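Local atomic coordinates of Arf-GAP domain and FG repeat-containing protein 1 (Homo sapiens, PDB entry 2OLM), a protein that is required for vesicle docking or fusion during acrosome biogenesis and, in HIV-1 infection, serves as a cofactor of Rev that promotes movement of viral RNA toward the cytoplasm. Residues Glu10-Met15 and Gln75-Leu80; Gly53-Arg56 and Pro61-Val64; Leu116-Lys119 and Lys123-Tyr126. One frame throughout, in Å; residues are numbered along the deposited sequence. Where two conformers were deposited one is given.

Interaction 1 (Glu10-Met15 and Gln75-Leu80)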
loop_
_atom_site.group_PDB
_atom_site.type_symbol
_atom_site.label_atom_id
_atom_site.label_comp_id
_atom_site.label_asym_id
_atom_site.label_seq_id
_atom_site.Cartn_x
_atom_site.Cartn_y
_atom_site.Cartn_z
ATOM N N GLU A 10 -3.209 -3.471 7.924
ATOM C CA GLU A 10 -2.684 -4.045 6.709
ATOM C C GLU A 10 -3.778 -4.703 5.878
ATOM O O GLU A 10 -3.740 -4.669 4.653
ATOM C CB GLU A 10 -1.576 -5.052 7.027
ATOM C CG GLU A 10 -0.397 -4.426 7.766
ATOM C CD GLU A 10 0.217 -3.241 7.065
ATOM O OE1 GLU A 10 0.550 -3.356 5.884
ATOM O OE2 GLU A 10 0.331 -2.160 7.685
ATOM N N LYS A 11 -4.792 -5.252 6.536
ATOM C CA LYS A 11 -5.959 -5.798 5.840
ATOM C C LYS A 11 -6.657 -4.720 5.031
ATOM O O LYS A 11 -7.022 -4.932 3.868
ATOM C CB LYS A 11 -6.938 -6.419 6.841
ATOM C CG LYS A 11 -8.148 -7.097 6.202
ATOM C CD LYS A 11 -9.146 -7.591 7.262
ATOM N N HIS A 12 -6.796 -3.557 5.641
ATOM C CA HIS A 12 -7.451 -2.452 4.935
ATOM C C HIS A 12 -6.660 -1.990 3.706
ATOM O O HIS A 12 -7.223 -1.659 2.641
ATOM C CB HIS A 12 -7.705 -1.298 5.889
ATOM C CG HIS A 12 -8.703 -1.605 6.958
ATOM N ND1 HIS A 12 -8.665 -1.000 8.193
ATOM C CD2 HIS A 12 -9.727 -2.487 7.004
ATOM C CE1 HIS A 12 -9.632 -1.481 8.950
ATOM N NE2 HIS A 12 -10.306 -2.371 8.250
ATOM N N LEU A 13 -5.328 -1.994 3.832
ATOM C CA LEU A 13 -4.472 -1.622 2.715
ATOM C C LEU A 13 -4.533 -2.694 1.623
ATOM O O LEU A 13 -4.514 -2.390 0.432
ATOM C CB LEU A 13 -3.032 -1.432 3.179
ATOM C CG LEU A 13 -2.787 -0.208 4.060
ATOM C CD1 LEU A 13 -1.315 -0.172 4.480
ATOM C CD2 LEU A 13 -3.168 1.069 3.293
ATOM N N LYS A 14 -4.624 -3.965 2.008
ATOM C CA LYS A 14 -4.798 -5.013 0.994
ATOM C C LYS A 14 -6.123 -4.796 0.212
ATOM O O LYS A 14 -6.165 -4.848 -1.040
ATOM C CB LYS A 14 -4.752 -6.391 1.665
ATOM C CG LYS A 14 -4.952 -7.543 0.676
ATOM C CD LYS A 14 -5.060 -8.933 1.347
ATOM C CE LYS A 14 -5.447 -9.995 0.301
ATOM N NZ LYS A 14 -5.834 -11.354 0.878
ATOM N N MET A 15 -7.180 -4.510 0.973
ATOM C CA MET A 15 -8.500 -4.229 0.374
ATOM C C MET A 15 -8.452 -2.993 -0.531
ATOM O O MET A 15 -9.005 -2.994 -1.613
ATOM C CB MET A 15 -9.541 -4.041 1.482
ATOM C CG MET A 15 -9.857 -5.289 2.241
ATOM S SD MET A 15 -10.672 -5.001 3.844
ATOM C CE MET A 15 -12.413 -4.909 3.377
ATOM N N GLN A 75 -15.253 1.009 7.896
ATOM C CA GLN A 75 -16.437 1.675 7.301
ATOM C C GLN A 75 -16.076 2.371 5.974
ATOM O O GLN A 75 -16.768 2.259 4.957
ATOM C CB GLN A 75 -17.010 2.690 8.302
ATOM C CG GLN A 75 -17.841 2.096 9.418
ATOM C CD GLN A 75 -18.159 3.151 10.461
ATOM O OE1 GLN A 75 -19.318 3.584 10.581
ATOM N NE2 GLN A 75 -17.147 3.601 11.190
ATOM N N GLU A 76 -14.983 3.091 5.972
ATOM C CA GLU A 76 -14.584 3.760 4.753
ATOM C C GLU A 76 -14.229 2.791 3.622
ATOM O O GLU A 76 -14.641 2.972 2.467
ATOM C CB GLU A 76 -13.427 4.696 5.037
ATOM C CG GLU A 76 -13.816 5.892 5.866
ATOM C CD GLU A 76 -12.674 6.714 6.318
ATOM O OE1 GLU A 76 -11.603 6.169 6.656
ATOM O OE2 GLU A 76 -12.828 7.942 6.364
ATOM N N ILE A 77 -13.442 1.756 3.940
ATOM C CA ILE A 77 -13.067 0.751 2.956
ATOM C C ILE A 77 -14.310 0.082 2.355
ATOM O O ILE A 77 -14.434 -0.053 1.153
ATOM C CB ILE A 77 -12.126 -0.287 3.581
ATOM C CG1 ILE A 77 -10.787 0.375 3.942
ATOM C CG2 ILE A 77 -12.001 -1.518 2.649
ATOM C CD1 ILE A 77 -9.936 0.836 2.749
ATOM N N GLU A 78 -15.272 -0.265 3.200
ATOM C CA GLU A 78 -16.496 -0.892 2.691
ATOM C C GLU A 78 -17.336 0.046 1.835
ATOM O O GLU A 78 -17.904 -0.374 0.829
ATOM C CB GLU A 78 -17.325 -1.461 3.817
ATOM C CG GLU A 78 -16.616 -2.644 4.502
ATOM C CD GLU A 78 -17.383 -3.301 5.586
ATOM O OE1 GLU A 78 -18.481 -2.841 5.931
ATOM O OE2 GLU A 78 -16.871 -4.294 6.112
ATOM N N PHE A 79 -17.380 1.321 2.201
ATOM C CA PHE A 79 -18.045 2.290 1.346
ATOM C C PHE A 79 -17.408 2.333 -0.033
ATOM O O PHE A 79 -18.057 2.352 -1.058
ATOM C CB PHE A 79 -18.005 3.679 2.017
ATOM C CG PHE A 79 -18.658 4.751 1.200
ATOM C CD1 PHE A 79 -20.045 4.824 1.169
ATOM C CD2 PHE A 79 -17.922 5.630 0.417
ATOM C CE1 PHE A 79 -20.697 5.788 0.426
ATOM C CE2 PHE A 79 -18.601 6.602 -0.353
ATOM C CZ PHE A 79 -19.995 6.641 -0.335
ATOM N N LEU A 80 -16.086 2.376 -0.065
ATOM C CA LEU A 80 -15.366 2.407 -1.321
ATOM C C LEU A 80 -15.599 1.145 -2.160
ATOM O O LEU A 80 -15.692 1.213 -3.365
ATOM C CB LEU A 80 -13.871 2.598 -1.062
ATOM C CG LEU A 80 -13.457 3.972 -0.570
ATOM C CD1 LEU A 80 -12.009 4.000 -0.045
ATOM C CD2 LEU A 80 -13.659 5.044 -1.632
#
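His12 and Ile77 mark the point where two helices, 3-20 and 74-82, come nearest within these segments, their CA atoms 6.8 Å apart. Both backbones are regular here: Met15 N bonds back to Lys11 O and Leu80 N to Glu76 O, so the main chains spend their hydrogen bonds within their own helices, and the contact is made by side chains and by one backbone carbonyl, that of His12. Ile77 is the buried centre of that meeting, its CB directed at the other helix, and it divides its branches between two partners. The CG1 branch goes to His12: CG1 lies 4.0 Å from His12 CB, while the terminal CD1 comes within 3.7 Å of His12 O. The CG2 methyl serves Met15. With CG2 anti to the backbone N of Ile77 and CG1 beside that N (chi1 -67°), the two branches diverge and both are used.

Met15 bends round this methyl. Its CB is 3.7 Å from Ile77 CG2, its SD 3.9 Å, and the turn at the thioether (chi3 86°) brings CE to 3.5 Å from the same CG2, a close carbon-carbon approach. His12 presents its CB and the base of its ring, obliquely to Ile77; the far end of the ring, at NE2, is hydrogen-bonded to Gln74 OE1, just before the segment, which fixes the imidazole beside the apolar contact. Met19, further along helix 3-20, adds to the cover of Ile77. Other residues of 10-15 face the second subunit: Glu10 forms a salt bridge to its Arg17 and Lys14 one to its Asp18. The arrangement is plain apolar helix-helix packing, which attaches the N-terminal helix of the Arf-GAP domain to helix 74-82.

Interaction 2 (Gly53-Arg56 and Pro61-Val64). With SO4 (sulfate ion), chain C.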
loop_
_atom_site.group_PDB
_atom_site.type_symbol
_atom_site.label_atom_id
_atom_site.label_comp_id
_atom_site.label_asym_id
_atom_site.label_seq_id
_atom_site.Cartn_x
_atom_site.Cartn_y
_atom_site.Cartn_z
ATOM N N GLY A 53 -7.471 19.201 -5.352
ATOM C CA GLY A 53 -7.420 20.614 -5.039
ATOM C C GLY A 53 -8.666 21.365 -5.495
ATOM O O GLY A 53 -9.195 22.221 -4.778
ATOM N N SER A 54 -9.151 21.058 -6.702
ATOM C CA SER A 54 -10.368 21.689 -7.216
ATOM C C SER A 54 -11.654 21.264 -6.467
ATOM O O SER A 54 -12.537 22.093 -6.245
ATOM C CB SER A 54 -10.537 21.437 -8.712
ATOM O OG SER A 54 -9.464 22.083 -9.408
ATOM N N LEU A 55 -11.723 20.002 -6.080
ATOM C CA LEU A 55 -12.843 19.476 -5.281
ATOM C C LEU A 55 -12.945 20.188 -3.951
ATOM O O LEU A 55 -14.067 20.350 -3.397
ATOM C CB LEU A 55 -12.641 17.998 -5.056
ATOM C CG LEU A 55 -12.953 17.079 -6.280
ATOM C CD1 LEU A 55 -12.332 15.690 -6.109
ATOM C CD2 LEU A 55 -14.488 16.980 -6.560
ATOM N N ARG A 56 -11.808 20.589 -3.393
ATOM C CA ARG A 56 -11.819 21.399 -2.144
ATOM C C ARG A 56 -12.306 22.835 -2.346
ATOM O O ARG A 56 -12.598 23.538 -1.360
ATOM C CB ARG A 56 -10.436 21.416 -1.473
ATOM C CG ARG A 56 -9.984 20.071 -1.044
ATOM C CD ARG A 56 -10.859 19.454 -0.027
ATOM N NE ARG A 56 -11.040 20.294 1.144
ATOM C CZ ARG A 56 -11.909 20.045 2.122
ATOM N NH1 ARG A 56 -12.734 18.994 2.105
ATOM N NH2 ARG A 56 -11.965 20.899 3.146
ATOM N N PRO A 61 -17.287 21.607 0.220
ATOM C CA PRO A 61 -16.186 20.915 -0.453
ATOM C C PRO A 61 -16.254 19.434 -0.298
ATOM O O PRO A 61 -16.750 18.948 0.716
ATOM C CB PRO A 61 -14.944 21.427 0.285
ATOM C CG PRO A 61 -15.455 21.781 1.651
ATOM C CD PRO A 61 -16.835 22.253 1.486
ATOM N N HIS A 62 -15.698 18.692 -1.241
ATOM C CA HIS A 62 -15.623 17.238 -1.140
ATOM C C HIS A 62 -14.439 16.819 -0.254
ATOM O O HIS A 62 -13.420 17.525 -0.223
ATOM C CB HIS A 62 -15.556 16.585 -2.511
ATOM C CG HIS A 62 -16.846 16.653 -3.279
ATOM N ND1 HIS A 62 -17.217 15.701 -4.201
ATOM C CD2 HIS A 62 -17.884 17.525 -3.209
ATOM C CE1 HIS A 62 -18.398 16.017 -4.705
ATOM N NE2 HIS A 62 -18.833 17.108 -4.114
ATOM N N ARG A 63 -14.599 15.701 0.421
ATOM C CA ARG A 63 -13.658 15.225 1.409
ATOM C C ARG A 63 -12.691 14.272 0.773
ATOM O O ARG A 63 -13.036 13.147 0.485
ATOM C CB ARG A 63 -14.425 14.510 2.516
ATOM C CG ARG A 63 -13.628 14.190 3.751
ATOM C CD ARG A 63 -13.213 15.408 4.539
ATOM N NE ARG A 63 -12.628 14.965 5.805
ATOM C CZ ARG A 63 -11.363 14.637 5.985
ATOM N NH1 ARG A 63 -10.449 14.829 5.049
ATOM N NH2 ARG A 63 -10.979 14.163 7.144
ATOM N N VAL A 64 -11.452 14.706 0.585
ATOM C CA VAL A 64 -10.421 13.875 -0.050
ATOM C C VAL A 64 -9.390 13.431 0.976
ATOM O O VAL A 64 -8.986 14.218 1.834
ATOM C CB VAL A 64 -9.759 14.592 -1.219
ATOM C CG1 VAL A 64 -10.788 14.899 -2.352
ATOM C CG2 VAL A 64 -9.048 15.886 -0.749
HETATM S S SO4 C . -7.271 13.409 6.610
HETATM O O1 SO4 C . -8.359 13.114 7.547
HETATM O O2 SO4 C . -6.916 12.232 5.879
HETATM O O3 SO4 C . -6.137 13.889 7.432
HETATM O O4 SO4 C . -7.673 14.494 5.663
HETATM O O HOH W 1 -15.277 17.909 2.900
#
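Arg56 reaches Pro61, His62 and Val64 by folding back on itself. Its CB leaves the backbone pointing away from residues 61-64 and CG stands anti to the carbonyl carbon, beside the backbone N, but successive bends at chi2 (-62°) and chi3 (-55°) swing the chain round. CD arrives 4.1 Å from Val64 CG2, the two side chains running past one another in opposite directions, and lies close to His62 O. Beyond NE, one face of the guanidinium lies over Pro61 CB, which sits beneath the centre of the group, and NH2 is 3.9 Å from Pro61 CG. NH1 does the polar work. It donates to His62 O at 2.8 Å, the partner tilted from the guanidinium plane and the donor well above the carbonyl plane, and also to a water, which in turn gives a hydrogen bond to Pro61 O. Two acceptors and the CB of Pro61 therefore set the rotation of the group.

This arginine closes the CX2CX16CX2CX4R signature of Arf-GAP zinc fingers, whose four cysteines, Cys28, Cys31, Cys48 and Cys51, hold the zinc ion. Helix 49-55, which carries Cys51, leads to this point, and the returning loop is fastened there by His62 N, which donates to Leu55 O at 3.2 Å, nearly straight (163°).

Leu55 supplies the apolar side. Its CD1 meets Val64 CG1 at 4.1 Å, and CD2 lies obliquely against the His62 ring, 3.8 Å from ND1. That ND1 is hydrogen-bonded to Asn40, and the ring meets Tyr120 edge to face, so the imidazole has a polar and an aromatic partner besides Leu55. Arg63 NH1 and NH2 each donate to a separate oxygen of a sulfate ion, probably from the crystallisation liquor, its sulfur at the guanidinium edge, in the plane.

Interaction 3 (Leu116-Lys119 and Lys123-Tyr126)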
loop_
_atom_site.group_PDB
_atom_site.type_symbol
_atom_site.label_atom_id
_atom_site.label_comp_id
_atom_site.label_asym_id
_atom_site.label_seq_id
_atom_site.Cartn_x
_atom_site.Cartn_y
_atom_site.Cartn_z
ATOM N N LEU A 116 -16.767 20.782 -12.284
ATOM C CA LEU A 116 -17.101 20.005 -11.103
ATOM C C LEU A 116 -18.445 20.466 -10.500
ATOM O O LEU A 116 -19.230 19.648 -10.022
ATOM C CB LEU A 116 -15.985 20.070 -10.070
ATOM C CG LEU A 116 -14.657 19.509 -10.487
ATOM C CD1 LEU A 116 -13.611 19.834 -9.379
ATOM C CD2 LEU A 116 -14.703 18.071 -10.739
ATOM N N GLN A 117 -18.732 21.764 -10.541
ATOM C CA GLN A 117 -20.068 22.254 -10.166
ATOM C C GLN A 117 -21.168 21.661 -11.033
ATOM O O GLN A 117 -22.209 21.252 -10.526
ATOM C CB GLN A 117 -20.143 23.769 -10.154
ATOM C CG GLN A 117 -19.342 24.379 -9.033
ATOM C CD GLN A 117 -19.395 25.889 -8.992
ATOM O OE1 GLN A 117 -19.048 26.473 -7.965
ATOM N NE2 GLN A 117 -19.808 26.526 -10.079
ATOM N N GLU A 118 -20.931 21.642 -12.349
ATOM C CA GLU A 118 -21.934 21.053 -13.243
ATOM C C GLU A 118 -22.103 19.585 -12.971
ATOM O O GLU A 118 -23.215 19.079 -13.002
ATOM C CB GLU A 118 -21.586 21.338 -14.702
ATOM C CG GLU A 118 -21.936 22.773 -15.071
ATOM C CD GLU A 118 -21.937 23.039 -16.535
ATOM O OE1 GLU A 118 -21.386 22.206 -17.300
ATOM O OE2 GLU A 118 -22.447 24.128 -16.885
ATOM N N LYS A 119 -21.017 18.908 -12.628
ATOM C CA LYS A 119 -21.039 17.452 -12.435
ATOM C C LYS A 119 -21.790 17.071 -11.153
ATOM O O LYS A 119 -22.653 16.191 -11.151
ATOM C CB LYS A 119 -19.611 16.882 -12.421
ATOM C CG LYS A 119 -19.491 15.405 -12.340
ATOM C CD LYS A 119 -18.042 14.967 -12.583
ATOM C CE LYS A 119 -17.858 13.478 -12.449
ATOM N NZ LYS A 119 -16.428 13.007 -12.738
ATOM N N LYS A 123 -25.671 18.678 -11.434
ATOM C CA LYS A 123 -26.059 17.344 -11.868
ATOM C C LYS A 123 -26.407 17.301 -13.354
ATOM O O LYS A 123 -27.400 16.677 -13.763
ATOM C CB LYS A 123 -27.188 16.821 -10.972
ATOM C CG LYS A 123 -26.647 16.400 -9.656
ATOM C CD LYS A 123 -27.713 16.182 -8.631
ATOM C CE LYS A 123 -27.074 15.698 -7.347
ATOM N NZ LYS A 123 -28.063 15.618 -6.252
ATOM N N ARG A 124 -25.566 17.895 -14.158
ATOM C CA ARG A 124 -25.830 17.987 -15.587
ATOM C C ARG A 124 -25.926 16.599 -16.260
ATOM O O ARG A 124 -26.717 16.449 -17.233
ATOM C CB ARG A 124 -24.736 18.795 -16.254
ATOM C CG ARG A 124 -24.872 18.893 -17.777
ATOM C CD ARG A 124 -23.978 19.975 -18.291
ATOM N NE ARG A 124 -24.049 20.077 -19.746
ATOM C CZ ARG A 124 -23.301 20.898 -20.464
ATOM N NH1 ARG A 124 -22.478 21.734 -19.853
ATOM N NH2 ARG A 124 -23.415 20.912 -21.790
ATOM N N TRP A 125 -25.154 15.617 -15.814
ATOM C CA TRP A 125 -25.063 14.300 -16.498
ATOM C C TRP A 125 -25.535 13.174 -15.611
ATOM O O TRP A 125 -25.139 12.023 -15.781
ATOM C CB TRP A 125 -23.602 14.023 -16.942
ATOM C CG TRP A 125 -23.039 15.069 -17.816
ATOM C CD1 TRP A 125 -23.280 15.233 -19.171
ATOM C CD2 TRP A 125 -22.141 16.145 -17.456
ATOM N NE1 TRP A 125 -22.588 16.313 -19.649
ATOM C CE2 TRP A 125 -21.885 16.893 -18.611
ATOM C CE3 TRP A 125 -21.516 16.527 -16.256
ATOM C CZ2 TRP A 125 -21.058 18.008 -18.610
ATOM C CZ3 TRP A 125 -20.699 17.635 -16.267
ATOM C CH2 TRP A 125 -20.469 18.354 -17.431
ATOM N N TYR A 126 -26.376 13.505 -14.623
ATOM C CA TYR A 126 -26.633 12.643 -13.487
ATOM C C TYR A 126 -27.781 11.664 -13.721
ATOM O O TYR A 126 -28.844 12.056 -14.234
ATOM C CB TYR A 126 -26.976 13.561 -12.309
ATOM C CG TYR A 126 -27.339 12.935 -10.972
ATOM C CD1 TYR A 126 -26.353 12.603 -10.048
ATOM C CD2 TYR A 126 -28.662 12.762 -10.589
ATOM C CE1 TYR A 126 -26.674 12.070 -8.810
ATOM C CE2 TYR A 126 -28.982 12.266 -9.377
ATOM C CZ TYR A 126 -27.994 11.916 -8.471
ATOM O OH TYR A 126 -28.334 11.440 -7.209
#
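Lys119 and Trp125 form the tight, buried part of this contact. The indole meets the end of helix 109-121 with its edge, CZ3 lying 3.9 Å from Lys119 CA and 4.1 Å from Lys119 CB; the rings of Phe115 and Phe96 also meet the indole. Over one face of it lies Arg124 CG. Beside it Arg124 N donates to Glu118 O at 2.9 Å, almost straight (177°), whereas the buried Lys119 O has no polar partner.

Toward solvent the contact is carried by charge. Arg124 runs out extended alongside Glu118, both pointing the same way, and NH1 bridges to OE1 at 2.8 Å. That oxygen lies in the guanidinium plane but is met on its syn side from well out of its own plane, the two groups being turned 72° apart; a single N-H makes the bond, bent at 147°. The CB of Lys123 is directed away from 116-119, while its CD lies over one face of the Tyr126 ring. This is a helix C-terminus at which Lys123, with positive phi, leaves the helical conformation and opens a type I beta turn, and Arg124 N reaches back six residues to Glu118 O.

How the interactions relate
From the N terminus, helix 3-20 enters interaction 1 first, and that contact closes only at helix 74-82, after the chain has passed through the zinc finger and the strands. Interaction 2 falls wholly within this long loop, joining the end of helix 49-55 to the approach to strand 64-66 across a short connection. Interaction 3 follows in series, folding the end of helix 109-121 onto the chain that leaves it; none cross. Interactions 1 and 3 lie about 28 Å apart between their centres, on opposite sides of the chain's centre. Interactions 2 and 3 touch, Leu116 CD1 packing 3.5 Å from Ser54 CB, which ties helix 109-121 to helix 49-55, next to the zinc finger.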